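Local coordinates for envelope polyprotein (Puumala orthohantavirus, PDB 5FXU) that forms the Gn ectodomain of the hantaviral surface spike and, together with the partner glycoprotein Gc, probably serves host-cell attachment and entry, at residues R192-I196 against L341-W345; Q227-I231 against L241-T245; P30-V34 against N117-C121; L88-C92 against C111-S115. All coordinates share one frame; numbering follows the deposited sequence.

Interaction 1: R192-I196 against L341-W345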
loop_
_atom_site.group_PDB
_atom_site.type_symbol
_atom_site.label_atom_id
_atom_site.label_comp_id
_atom_site.label_asym_id
_atom_site.label_seq_id
_atom_site.Cartn_x
_atom_site.Cartn_y
_atom_site.Cartn_z
ATOM N N ARG A 192 3.947 -6.343 1.889
ATOM C CA ARG A 192 3.010 -5.397 1.262
ATOM C C ARG A 192 1.881 -5.052 2.214
ATOM O O ARG A 192 1.246 -5.943 2.745
ATOM C CB ARG A 192 2.428 -5.968 -0.035
ATOM C CG ARG A 192 3.404 -5.899 -1.183
ATOM C CD ARG A 192 3.258 -6.852 -2.345
ATOM N NE ARG A 192 3.562 -8.263 -2.137
ATOM C CZ ARG A 192 3.647 -9.156 -3.113
ATOM N NH1 ARG A 192 3.479 -8.799 -4.385
ATOM N NH2 ARG A 192 3.923 -10.415 -2.811
ATOM N N CYS A 193 1.669 -3.750 2.409
ATOM C CA CYS A 193 0.781 -3.214 3.423
ATOM C C CYS A 193 -0.210 -2.207 2.856
ATOM O O CYS A 193 0.141 -1.429 1.988
ATOM C CB CYS A 193 1.589 -2.471 4.490
ATOM S SG CYS A 193 2.811 -3.455 5.342
ATOM N N PHE A 194 -1.425 -2.223 3.397
ATOM C CA PHE A 194 -2.527 -1.371 2.956
ATOM C C PHE A 194 -3.018 -0.582 4.143
ATOM O O PHE A 194 -3.201 -1.127 5.222
ATOM C CB PHE A 194 -3.638 -2.220 2.324
ATOM C CG PHE A 194 -3.117 -3.106 1.234
ATOM C CD1 PHE A 194 -2.473 -4.309 1.552
ATOM C CD2 PHE A 194 -3.152 -2.698 -0.081
ATOM C CE1 PHE A 194 -1.904 -5.093 0.552
ATOM C CE2 PHE A 194 -2.606 -3.490 -1.088
ATOM C CZ PHE A 194 -1.967 -4.676 -0.783
ATOM N N LEU A 195 -3.174 0.718 3.945
ATOM C CA LEU A 195 -3.649 1.605 4.977
ATOM C C LEU A 195 -5.152 1.506 5.147
ATOM O O LEU A 195 -5.902 1.715 4.187
ATOM C CB LEU A 195 -3.288 3.055 4.622
ATOM C CG LEU A 195 -3.675 4.082 5.676
ATOM C CD1 LEU A 195 -2.839 3.922 6.916
ATOM C CD2 LEU A 195 -3.439 5.461 5.129
ATOM N N ILE A 196 -5.590 1.275 6.375
ATOM C CA ILE A 196 -7.009 1.114 6.695
ATOM C C ILE A 196 -7.420 2.226 7.655
ATOM O O ILE A 196 -6.801 2.378 8.719
ATOM C CB ILE A 196 -7.250 -0.235 7.394
ATOM C CG1 ILE A 196 -6.624 -1.426 6.635
ATOM C CG2 ILE A 196 -8.727 -0.457 7.666
ATOM C CD1 ILE A 196 -7.084 -1.594 5.220
ATOM N N LEU A 341 0.662 9.755 5.369
ATOM C CA LEU A 341 0.928 8.314 5.355
ATOM C C LEU A 341 0.515 7.776 4.002
ATOM O O LEU A 341 -0.534 8.159 3.469
ATOM C CB LEU A 341 0.120 7.584 6.428
ATOM C CG LEU A 341 0.610 7.768 7.869
ATOM C CD1 LEU A 341 -0.484 7.385 8.841
ATOM C CD2 LEU A 341 1.851 6.951 8.133
ATOM N N PRO A 342 1.319 6.868 3.440
ATOM C CA PRO A 342 0.960 6.345 2.133
ATOM C C PRO A 342 -0.152 5.295 2.215
ATOM O O PRO A 342 -0.254 4.574 3.223
ATOM C CB PRO A 342 2.266 5.737 1.641
ATOM C CG PRO A 342 2.979 5.317 2.907
ATOM C CD PRO A 342 2.629 6.374 3.905
ATOM N N LEU A 343 -0.950 5.199 1.146
ATOM C CA LEU A 343 -2.056 4.240 1.068
ATOM C C LEU A 343 -1.590 2.796 0.990
ATOM O O LEU A 343 -2.216 1.910 1.575
ATOM C CB LEU A 343 -2.976 4.536 -0.124
ATOM C CG LEU A 343 -3.829 5.787 -0.074
ATOM C CD1 LEU A 343 -5.079 5.534 -0.914
ATOM C CD2 LEU A 343 -4.221 6.236 1.322
ATOM N N THR A 344 -0.522 2.569 0.237
ATOM C CA THR A 344 0.141 1.276 0.173
ATOM C C THR A 344 1.624 1.465 0.413
ATOM O O THR A 344 2.149 2.556 0.222
ATOM C CB THR A 344 -0.036 0.580 -1.181
ATOM O OG1 THR A 344 0.736 1.260 -2.184
ATOM C CG2 THR A 344 -1.516 0.537 -1.574
ATOM N N TRP A 345 2.273 0.402 0.860
ATOM C CA TRP A 345 3.688 0.442 1.220
ATOM C C TRP A 345 4.285 -0.933 0.968
ATOM O O TRP A 345 3.739 -1.943 1.425
ATOM C CB TRP A 345 3.867 0.818 2.698
ATOM C CG TRP A 345 5.315 0.980 3.107
ATOM C CD1 TRP A 345 6.040 2.120 3.066
ATOM C CD2 TRP A 345 6.185 -0.037 3.601
ATOM N NE1 TRP A 345 7.322 1.889 3.511
ATOM C CE2 TRP A 345 7.441 0.567 3.842
ATOM C CE3 TRP A 345 6.030 -1.402 3.872
ATOM C CZ2 TRP A 345 8.549 -0.148 4.344
ATOM C CZ3 TRP A 345 7.134 -2.127 4.378
ATOM C CH2 TRP A 345 8.369 -1.494 4.611
#
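The Trp345 indole and the Phe194 ring project from different faces of the strand pair, and each has one side-chain neighbour across the contact. Cys193 SG approaches the benzene part of the indole, 4.1 Å from Trp345 CE3. It is 5.4 Å from the centroid of the six-membered ring and 70° off the ring normal, an oblique sulfur-aromatic contact. Trp345 places its indole beside this sulfur of the Cys193-Cys232 disulfide because chi1 is -176°, CG pointing opposite to the main-chain nitrogen, while its NE1 bonds to the carbonyl of Ala261. The Phe194 ring is also met obliquely, CD2 lying 3.9 Å from Thr344 CG2, and Phe126 packs edge-to-face with it.

Backbone geometry fixes this pairing. Cys193 N donates to Trp345 O at 2.9 Å and Trp345 N returns a bond to Cys193 O at 3.0 Å, which defines an antiparallel hydrogen-bonded pair. Phe194 and Thr344 form the adjoining non-hydrogen-bonded pair. Beyond them Leu195 N reaches Leu343 O at 2.8 Å with an N-H...O angle of 167°, although Leu343 has left the extended conformation. Here Leu195 CD2 touches Leu343 CD2 at 4.0 Å, the two side chains running nearly perpendicular.

Strand 185-197 lies between strands 340-354 and 228-234, bonding to the second through pairs such as Phe194 with Ile231. Helix 249-260 covers the Cys193 and Trp345 side through Met258, and helix 208-216 packs Leu208 against Leu195 and Leu341.

Interaction 2: Q227-I231 against L241-T245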
loop_
_atom_site.group_PDB
_atom_site.type_symbol
_atom_site.label_atom_id
_atom_site.label_comp_id
_atom_site.label_asym_id
_atom_site.label_seq_id
_atom_site.Cartn_x
_atom_site.Cartn_y
_atom_site.Cartn_z
ATOM N N GLN A 227 -6.641 8.168 12.515
ATOM C CA GLN A 227 -6.946 6.913 13.176
ATOM C C GLN A 227 -7.050 5.799 12.162
ATOM O O GLN A 227 -7.867 5.841 11.236
ATOM C CB GLN A 227 -8.214 7.012 14.035
ATOM C CG GLN A 227 -7.942 7.664 15.389
ATOM C CD GLN A 227 -9.117 7.629 16.341
ATOM O OE1 GLN A 227 -9.449 6.589 16.909
ATOM N NE2 GLN A 227 -9.748 8.776 16.526
ATOM N N GLY A 228 -6.178 4.811 12.323
ATOM C CA GLY A 228 -6.132 3.693 11.407
ATOM C C GLY A 228 -4.957 2.794 11.660
ATOM O O GLY A 228 -4.326 2.856 12.712
ATOM N N TYR A 229 -4.679 1.938 10.701
ATOM C CA TYR A 229 -3.654 0.924 10.874
ATOM C C TYR A 229 -3.272 0.368 9.546
ATOM O O TYR A 229 -3.929 0.656 8.564
ATOM C CB TYR A 229 -4.154 -0.202 11.780
ATOM C CG TYR A 229 -5.351 -0.964 11.299
ATOM C CD1 TYR A 229 -6.644 -0.539 11.599
ATOM C CD2 TYR A 229 -5.201 -2.155 10.602
ATOM C CE1 TYR A 229 -7.763 -1.265 11.162
ATOM C CE2 TYR A 229 -6.305 -2.888 10.173
ATOM C CZ TYR A 229 -7.571 -2.434 10.460
ATOM O OH TYR A 229 -8.636 -3.160 10.025
ATOM N N TYR A 230 -2.193 -0.408 9.510
ATOM C CA TYR A 230 -1.825 -1.090 8.282
ATOM C C TYR A 230 -2.154 -2.581 8.439
ATOM O O TYR A 230 -1.980 -3.147 9.518
ATOM C CB TYR A 230 -0.338 -0.875 7.929
ATOM C CG TYR A 230 -0.015 0.449 7.284
ATOM C CD1 TYR A 230 -0.159 0.622 5.904
ATOM C CD2 TYR A 230 0.472 1.505 8.017
ATOM C CE1 TYR A 230 0.174 1.813 5.292
ATOM C CE2 TYR A 230 0.793 2.697 7.420
ATOM C CZ TYR A 230 0.646 2.865 6.057
ATOM O OH TYR A 230 0.975 4.067 5.468
ATOM N N ILE A 231 -2.587 -3.194 7.329
ATOM C CA ILE A 231 -2.732 -4.633 7.238
ATOM C C ILE A 231 -1.784 -5.092 6.148
ATOM O O ILE A 231 -1.763 -4.518 5.061
ATOM C CB ILE A 231 -4.212 -5.035 7.046
ATOM C CG1 ILE A 231 -4.423 -6.468 7.463
ATOM C CG2 ILE A 231 -4.711 -4.770 5.627
ATOM C CD1 ILE A 231 -4.489 -6.647 8.980
ATOM N N LEU A 241 -0.985 -9.473 8.857
ATOM C CA LEU A 241 -0.213 -8.914 9.961
ATOM C C LEU A 241 -0.711 -7.478 10.194
ATOM O O LEU A 241 -0.718 -6.669 9.277
ATOM C CB LEU A 241 1.245 -8.921 9.561
ATOM C CG LEU A 241 2.219 -8.113 10.399
ATOM C CD1 LEU A 241 2.287 -8.644 11.828
ATOM C CD2 LEU A 241 3.582 -8.158 9.727
ATOM N N TYR A 242 -1.192 -7.217 11.403
ATOM C CA TYR A 242 -1.714 -5.938 11.818
ATOM C C TYR A 242 -0.554 -5.057 12.311
ATOM O O TYR A 242 0.250 -5.484 13.134
ATOM C CB TYR A 242 -2.733 -6.172 12.929
ATOM C CG TYR A 242 -3.466 -4.937 13.436
ATOM C CD1 TYR A 242 -2.862 -4.044 14.345
ATOM C CD2 TYR A 242 -4.797 -4.672 13.046
ATOM C CE1 TYR A 242 -3.546 -2.921 14.813
ATOM C CE2 TYR A 242 -5.487 -3.568 13.533
ATOM C CZ TYR A 242 -4.862 -2.707 14.416
ATOM O OH TYR A 242 -5.544 -1.622 14.883
ATOM N N ILE A 243 -0.471 -3.829 11.809
ATOM C CA ILE A 243 0.565 -2.862 12.232
ATOM C C ILE A 243 -0.148 -1.663 12.847
ATOM O O ILE A 243 -0.933 -1.032 12.159
ATOM C CB ILE A 243 1.415 -2.354 11.041
ATOM C CG1 ILE A 243 1.988 -3.506 10.202
ATOM C CG2 ILE A 243 2.494 -1.386 11.511
ATOM C CD1 ILE A 243 3.028 -4.340 10.894
ATOM N N PRO A 244 0.105 -1.324 14.117
ATOM C CA PRO A 244 1.083 -2.024 14.992
ATOM C C PRO A 244 0.512 -3.085 15.901
ATOM O O PRO A 244 -0.554 -2.911 16.438
ATOM C CB PRO A 244 1.676 -0.893 15.825
ATOM C CG PRO A 244 0.622 0.139 15.859
ATOM C CD PRO A 244 -0.365 -0.075 14.741
ATOM N N THR A 245 1.201 -4.211 15.989
ATOM C CA THR A 245 0.978 -5.196 17.026
ATOM C C THR A 245 2.212 -5.060 17.943
ATOM O O THR A 245 3.326 -5.410 17.564
ATOM C CB THR A 245 0.826 -6.589 16.415
ATOM O OG1 THR A 245 -0.221 -6.581 15.439
ATOM C CG2 THR A 245 0.478 -7.631 17.518
#
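Aromatic stacking joins Tyr229 and Tyr242, whose ring centroids are 4.4 Å apart with planes inclined by 21°, an offset stack. Tyr242 CE2 sits over one face of the Tyr229 ring, displaced toward its rim and 3.3 Å from Tyr229 CD2. The long axes of the two side chains are nearly perpendicular. Tyr229 carries CG between its backbone N and carbonyl carbon (chi1 61°), turning the face of the ring to Tyr242. Its hydroxyl bonds to Glu100.

Two backbone hydrogen bonds set the register: Tyr230 N to Ile243 O at 3.0 Å, and Ile243 N to Tyr230 O at 2.8 Å.

Apolar contacts differ on the two faces. On one, Tyr230 CB meets Ile243 CB at 3.9 Å before the tyrosine ring turns off; on the other, Ile231 CD1 lies 4.3 Å from Tyr242 CB, next to the stacked rings.

After Ile243 the chain leaves the ladder through a cis peptide bond to Pro244, and Thr245 OG1 donates back to Tyr242 O at 2.6 Å. The reciprocal bonds between Tyr230 and Ile243 and the short connection between strands 228-234 and 237-243 are those of an antiparallel beta hairpin, to which this protein adds a diagonal cross-strand tyrosine stack.

Interaction 3: P30-V34 against N117-C121. With NAG (2-acetamido-2-deoxy-beta-D-glucopyranose), chain C.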
loop_
_atom_site.group_PDB
_atom_site.type_symbol
_atom_site.label_atom_id
_atom_site.label_comp_id
_atom_site.label_asym_id
_atom_site.label_seq_id
_atom_site.Cartn_x
_atom_site.Cartn_y
_atom_site.Cartn_z
ATOM N N PRO A 30 -1.989 8.293 -19.606
ATOM C CA PRO A 30 -2.186 9.744 -19.371
ATOM C C PRO A 30 -3.108 10.033 -18.177
ATOM O O PRO A 30 -3.955 9.212 -17.868
ATOM C CB PRO A 30 -2.840 10.235 -20.683
ATOM C CG PRO A 30 -2.533 9.189 -21.691
ATOM C CD PRO A 30 -2.490 7.886 -20.929
ATOM N N LEU A 31 -2.956 11.180 -17.525
ATOM C CA LEU A 31 -3.759 11.495 -16.319
ATOM C C LEU A 31 -5.250 11.525 -16.563
ATOM O O LEU A 31 -6.025 11.068 -15.728
ATOM C CB LEU A 31 -3.402 12.865 -15.715
ATOM C CG LEU A 31 -2.206 13.121 -14.816
ATOM C CD1 LEU A 31 -2.457 14.400 -14.033
ATOM C CD2 LEU A 31 -1.916 12.004 -13.862
ATOM N N THR A 32 -5.650 12.091 -17.698
ATOM C CA THR A 32 -7.073 12.212 -18.055
ATOM C C THR A 32 -7.786 10.863 -18.080
ATOM O O THR A 32 -8.966 10.788 -17.776
ATOM C CB THR A 32 -7.282 12.930 -19.406
ATOM O OG1 THR A 32 -6.499 12.294 -20.416
ATOM C CG2 THR A 32 -6.861 14.404 -19.315
ATOM N N GLN A 33 -7.053 9.801 -18.394
ATOM C CA GLN A 33 -7.599 8.448 -18.367
ATOM C C GLN A 33 -7.717 7.791 -17.003
ATOM O O GLN A 33 -8.410 6.782 -16.883
ATOM C CB GLN A 33 -6.812 7.553 -19.318
ATOM C CG GLN A 33 -7.024 7.926 -20.775
ATOM C CD GLN A 33 -6.212 7.071 -21.726
ATOM O OE1 GLN A 33 -5.847 5.924 -21.420
ATOM N NE2 GLN A 33 -5.934 7.627 -22.913
ATOM N N VAL A 34 -7.073 8.350 -15.984
ATOM C CA VAL A 34 -7.005 7.732 -14.654
ATOM C C VAL A 34 -8.358 7.713 -13.979
ATOM O O VAL A 34 -8.730 6.720 -13.344
ATOM C CB VAL A 34 -5.977 8.457 -13.754
ATOM C CG1 VAL A 34 -5.997 7.943 -12.332
ATOM C CG2 VAL A 34 -4.574 8.303 -14.322
ATOM N N ASN A 117 3.617 11.120 -12.383
ATOM C CA ASN A 117 4.263 12.425 -12.534
ATOM C C ASN A 117 3.161 13.386 -12.925
ATOM O O ASN A 117 1.996 13.023 -12.832
ATOM C CB ASN A 117 5.459 12.361 -13.499
ATOM C CG ASN A 117 5.072 12.030 -14.934
ATOM O OD1 ASN A 117 3.911 12.156 -15.335
ATOM N ND2 ASN A 117 6.057 11.603 -15.710
ATOM N N GLN A 118 3.499 14.595 -13.374
ATOM C CA GLN A 118 2.463 15.563 -13.790
ATOM C C GLN A 118 1.515 15.099 -14.896
ATOM O O GLN A 118 0.356 15.483 -14.903
ATOM C CB GLN A 118 3.111 16.870 -14.251
ATOM C CG GLN A 118 3.727 17.689 -13.153
ATOM C CD GLN A 118 4.652 18.718 -13.725
ATOM O OE1 GLN A 118 5.680 18.361 -14.293
ATOM N NE2 GLN A 118 4.322 19.993 -13.559
ATOM N N THR A 119 2.013 14.300 -15.830
ATOM C CA THR A 119 1.268 13.977 -17.055
ATOM C C THR A 119 0.821 12.524 -17.176
ATOM O O THR A 119 -0.108 12.238 -17.918
ATOM C CB THR A 119 2.103 14.342 -18.304
ATOM O OG1 THR A 119 3.392 13.695 -18.261
ATOM C CG2 THR A 119 2.331 15.836 -18.347
ATOM N N ALA A 120 1.482 11.603 -16.476
ATOM C CA ALA A 120 1.172 10.190 -16.591
ATOM C C ALA A 120 1.175 9.438 -15.262
ATOM O O ALA A 120 1.875 9.825 -14.342
ATOM C CB ALA A 120 2.160 9.556 -17.555
ATOM N N CYS A 121 0.419 8.337 -15.214
ATOM C CA CYS A 121 0.350 7.435 -14.056
ATOM C C CYS A 121 0.615 5.972 -14.410
ATOM O O CYS A 121 0.089 5.458 -15.376
ATOM C CB CYS A 121 -1.042 7.488 -13.414
ATOM S SG CYS A 121 -1.368 9.079 -12.620
HETATM C C1 NAG C . 5.865 11.247 -17.092
HETATM C C2 NAG C . 6.743 12.233 -17.852
HETATM C C3 NAG C . 6.728 11.913 -19.341
HETATM C C4 NAG C . 6.896 10.423 -19.680
HETATM C C5 NAG C . 6.146 9.504 -18.697
HETATM C C6 NAG C . 6.540 8.028 -18.760
HETATM C C7 NAG C . 6.977 14.592 -17.194
HETATM C C8 NAG C . 6.245 15.892 -17.120
HETATM N N2 NAG C . 6.246 13.590 -17.689
HETATM O O3 NAG C . 7.753 12.689 -19.963
HETATM O O4 NAG C . 6.331 10.324 -20.997
HETATM O O5 NAG C . 6.371 9.946 -17.352
HETATM O O6 NAG C . 7.780 7.829 -18.069
HETATM O O7 NAG C . 8.140 14.495 -16.822
#
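Leu31 wedges its two methyl branches against 117-121, each meeting a different partner. Chi1 (-81°) sets CG anti to the carbonyl carbon, and chi2 (-160°) then splits the methyls, CD1 lying 3.1 Å from Gln118 O and CD2 3.2 Å from Cys121 SG, both tight approaches. Val34 reaches the same sulfur with CG2, at 3.7 Å, so the Cys121-Cys116 disulfide is bordered by two aliphatic side chains, and Trp323 of strand 321-323 also packs on them. The backbone adds one hydrogen bond, Leu31 N to Thr119 O at 3.1 Å, with the donor above the carbonyl plane.

The conformation of Asn117 organises the other segment. Its CG sits between the backbone N and the carbonyl carbon (chi1 65°), folding OD1 back over the turn. Ala120 N donates to Asn117 OD1 at 2.7 Å. The same oxygen receives Thr119 N at 2.9 Å. This double grip fixes the rotation of the amide and turns ND2 to the other side, where it is bonded covalently to C1 of the N-acetylglucosamine and hydrogen-bonded to Gly303 O. The sugar's acetamido N2 donates to Thr119 OG1 at 2.9 Å, tying the first residue of the glycan to the third residue of its sequon.

The Asn117-Gln118-Thr119 sequon with its attached sugar is an occupied N-glycosylation site, here folded as an Asx turn between strands 107-116 and 120-130.

Interaction 4: L88-C92 against C111-S115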
loop_
_atom_site.group_PDB
_atom_site.type_symbol
_atom_site.label_atom_id
_atom_site.label_comp_id
_atom_site.label_asym_id
_atom_site.label_seq_id
_atom_site.Cartn_x
_atom_site.Cartn_y
_atom_site.Cartn_z
ATOM N N LEU A 88 -12.412 9.120 -7.186
ATOM C CA LEU A 88 -11.696 8.080 -7.909
ATOM C C LEU A 88 -12.414 6.768 -7.626
ATOM O O LEU A 88 -13.212 6.694 -6.690
ATOM C CB LEU A 88 -10.230 8.029 -7.446
ATOM C CG LEU A 88 -9.392 9.287 -7.758
ATOM C CD1 LEU A 88 -7.997 9.186 -7.155
ATOM C CD2 LEU A 88 -9.280 9.540 -9.253
ATOM N N ARG A 89 -12.164 5.750 -8.441
ATOM C CA ARG A 89 -12.612 4.412 -8.115
ATOM C C ARG A 89 -11.539 3.402 -8.303
ATOM O O ARG A 89 -10.620 3.613 -9.089
ATOM C CB ARG A 89 -13.722 3.950 -9.045
ATOM C CG ARG A 89 -14.931 4.834 -9.261
ATOM C CD ARG A 89 -15.840 4.149 -10.300
ATOM N NE ARG A 89 -17.236 4.610 -10.296
ATOM C CZ ARG A 89 -18.201 4.207 -9.456
ATOM N NH1 ARG A 89 -17.954 3.324 -8.488
ATOM N NH2 ARG A 89 -19.434 4.716 -9.569
ATOM N N GLY A 90 -11.708 2.262 -7.625
ATOM C CA GLY A 90 -10.800 1.137 -7.798
ATOM C C GLY A 90 -9.502 1.207 -7.008
ATOM O O GLY A 90 -8.726 0.259 -7.044
ATOM N N LEU A 91 -9.252 2.293 -6.285
ATOM C CA LEU A 91 -8.015 2.405 -5.524
ATOM C C LEU A 91 -8.061 1.516 -4.286
ATOM O O LEU A 91 -9.140 1.145 -3.810
ATOM C CB LEU A 91 -7.692 3.844 -5.130
ATOM C CG LEU A 91 -6.949 4.608 -6.224
ATOM C CD1 LEU A 91 -7.866 4.925 -7.391
ATOM C CD2 LEU A 91 -6.336 5.876 -5.665
ATOM N N CYS A 92 -6.869 1.174 -3.794
ATOM C CA CYS A 92 -6.720 0.341 -2.620
ATOM C C CYS A 92 -7.037 1.086 -1.340
ATOM O O CYS A 92 -6.145 1.390 -0.571
ATOM C CB CYS A 92 -5.311 -0.303 -2.572
ATOM S SG CYS A 92 -4.947 -1.471 -3.912
ATOM N N CYS A 111 -7.445 -4.344 -6.484
ATOM C CA CYS A 111 -7.453 -2.894 -6.451
ATOM C C CYS A 111 -6.104 -2.389 -6.971
ATOM O O CYS A 111 -5.211 -3.186 -7.241
ATOM C CB CYS A 111 -7.700 -2.410 -5.029
ATOM S SG CYS A 111 -6.443 -2.924 -3.817
ATOM N N PHE A 112 -5.968 -1.083 -7.206
ATOM C CA PHE A 112 -4.680 -0.533 -7.692
ATOM C C PHE A 112 -4.285 0.702 -6.916
ATOM O O PHE A 112 -5.121 1.327 -6.292
ATOM C CB PHE A 112 -4.697 -0.306 -9.208
ATOM C CG PHE A 112 -5.793 0.587 -9.663
ATOM C CD1 PHE A 112 -7.079 0.093 -9.913
ATOM C CD2 PHE A 112 -5.552 1.944 -9.820
ATOM C CE1 PHE A 112 -8.091 0.946 -10.317
ATOM C CE2 PHE A 112 -6.555 2.799 -10.223
ATOM C CZ PHE A 112 -7.828 2.305 -10.464
ATOM N N ASP A 113 -2.989 0.974 -6.877
ATOM C CA ASP A 113 -2.461 2.254 -6.411
ATOM C C ASP A 113 -1.876 2.971 -7.643
ATOM O O ASP A 113 -1.704 2.340 -8.690
ATOM C CB ASP A 113 -1.402 2.043 -5.291
ATOM C CG ASP A 113 -1.217 3.300 -4.383
ATOM O OD1 ASP A 113 -1.719 4.390 -4.795
ATOM O OD2 ASP A 113 -0.573 3.200 -3.265
ATOM N N LEU A 114 -1.560 4.261 -7.517
ATOM C CA LEU A 114 -1.094 5.085 -8.649
ATOM C C LEU A 114 0.243 5.723 -8.320
ATOM O O LEU A 114 0.418 6.233 -7.234
ATOM C CB LEU A 114 -2.078 6.197 -8.956
ATOM C CG LEU A 114 -3.506 5.783 -9.269
ATOM C CD1 LEU A 114 -4.433 6.989 -9.311
ATOM C CD2 LEU A 114 -3.535 5.040 -10.581
ATOM N N SER A 115 1.170 5.654 -9.271
ATOM C CA SER A 115 2.472 6.258 -9.163
ATOM C C SER A 115 2.532 7.160 -10.382
ATOM O O SER A 115 2.555 6.660 -11.506
ATOM C CB SER A 115 3.595 5.221 -9.205
ATOM O OG SER A 115 3.516 4.346 -8.105
#
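Phe112 has the largest area buried here and packs over the turn at Gly90. Its CG occupies the position between backbone N and carbonyl carbon (chi1 57°), which swings the ring over the backbone of 89-91. Phe112 CZ then lies 3.4 Å from Arg89 O and CE1 3.4 Å from Gly90 O, both obliquely placed. Leu91 N stands over one ring face and is hydrogen-bonded to Gln55 OE1. Gly90 has a positive phi and no side chain; no beta carbon stands in the way of Phe112 CE1, and the ring lies directly on the main chain. Leu91 CD1 comes to the same side of the ring plane as Leu91 N, 3.8 Å from Phe112 CE2.

The backbone of Phe112 is held at both polar atoms. Its N donates to Gly90 O at 3.1 Å, and its O accepts from Cys92 N at 3.1 Å, with that donor above the carbonyl plane. This is a single bridge between Leu91 and Phe112; the touching parts run 94° apart and no ladder extends from it. The Cys92-Cys111 disulfide closes the intervening loop, which carries helix 102-105, at the point where the chain has turned out of strand 79-89.

Cys92 is buried nearly as much as Phe112. Its SG is bonded to Cys111 SG at 2.1 Å with a C-S-S-C torsion of 96°, close to the relaxed value for a disulfide. Phe126 of strand 120-130 packs on Cys92.

Interactions 1 and 2 share strand neighbours 185-197 and 228-234: Ile196 N lies 2.8 Å from Tyr229 O, and Tyr230 OH is 2.6 Å from Pro342 O, both probable hydrogen bonds. Interaction 1 also meets interaction 4, where Thr344 OG1 lies 2.6 Å from Asp113 OD2, probably hydrogen-bonded, and Cys92 CB packs 4.1 Å from Phe194 CD2. Interaction 4 in turn meets interaction 3 through Leu114 CD1 and Val34 CG1, 3.5 Å apart. The contacts thus form a chain, 2-1-4-3, from the buried hairpin to the glycosylated turn; the centres of interactions 2 and 3 are about 31 Å apart, on opposite sides of the chain's centre. Of the four, interaction 3 carries the sugar.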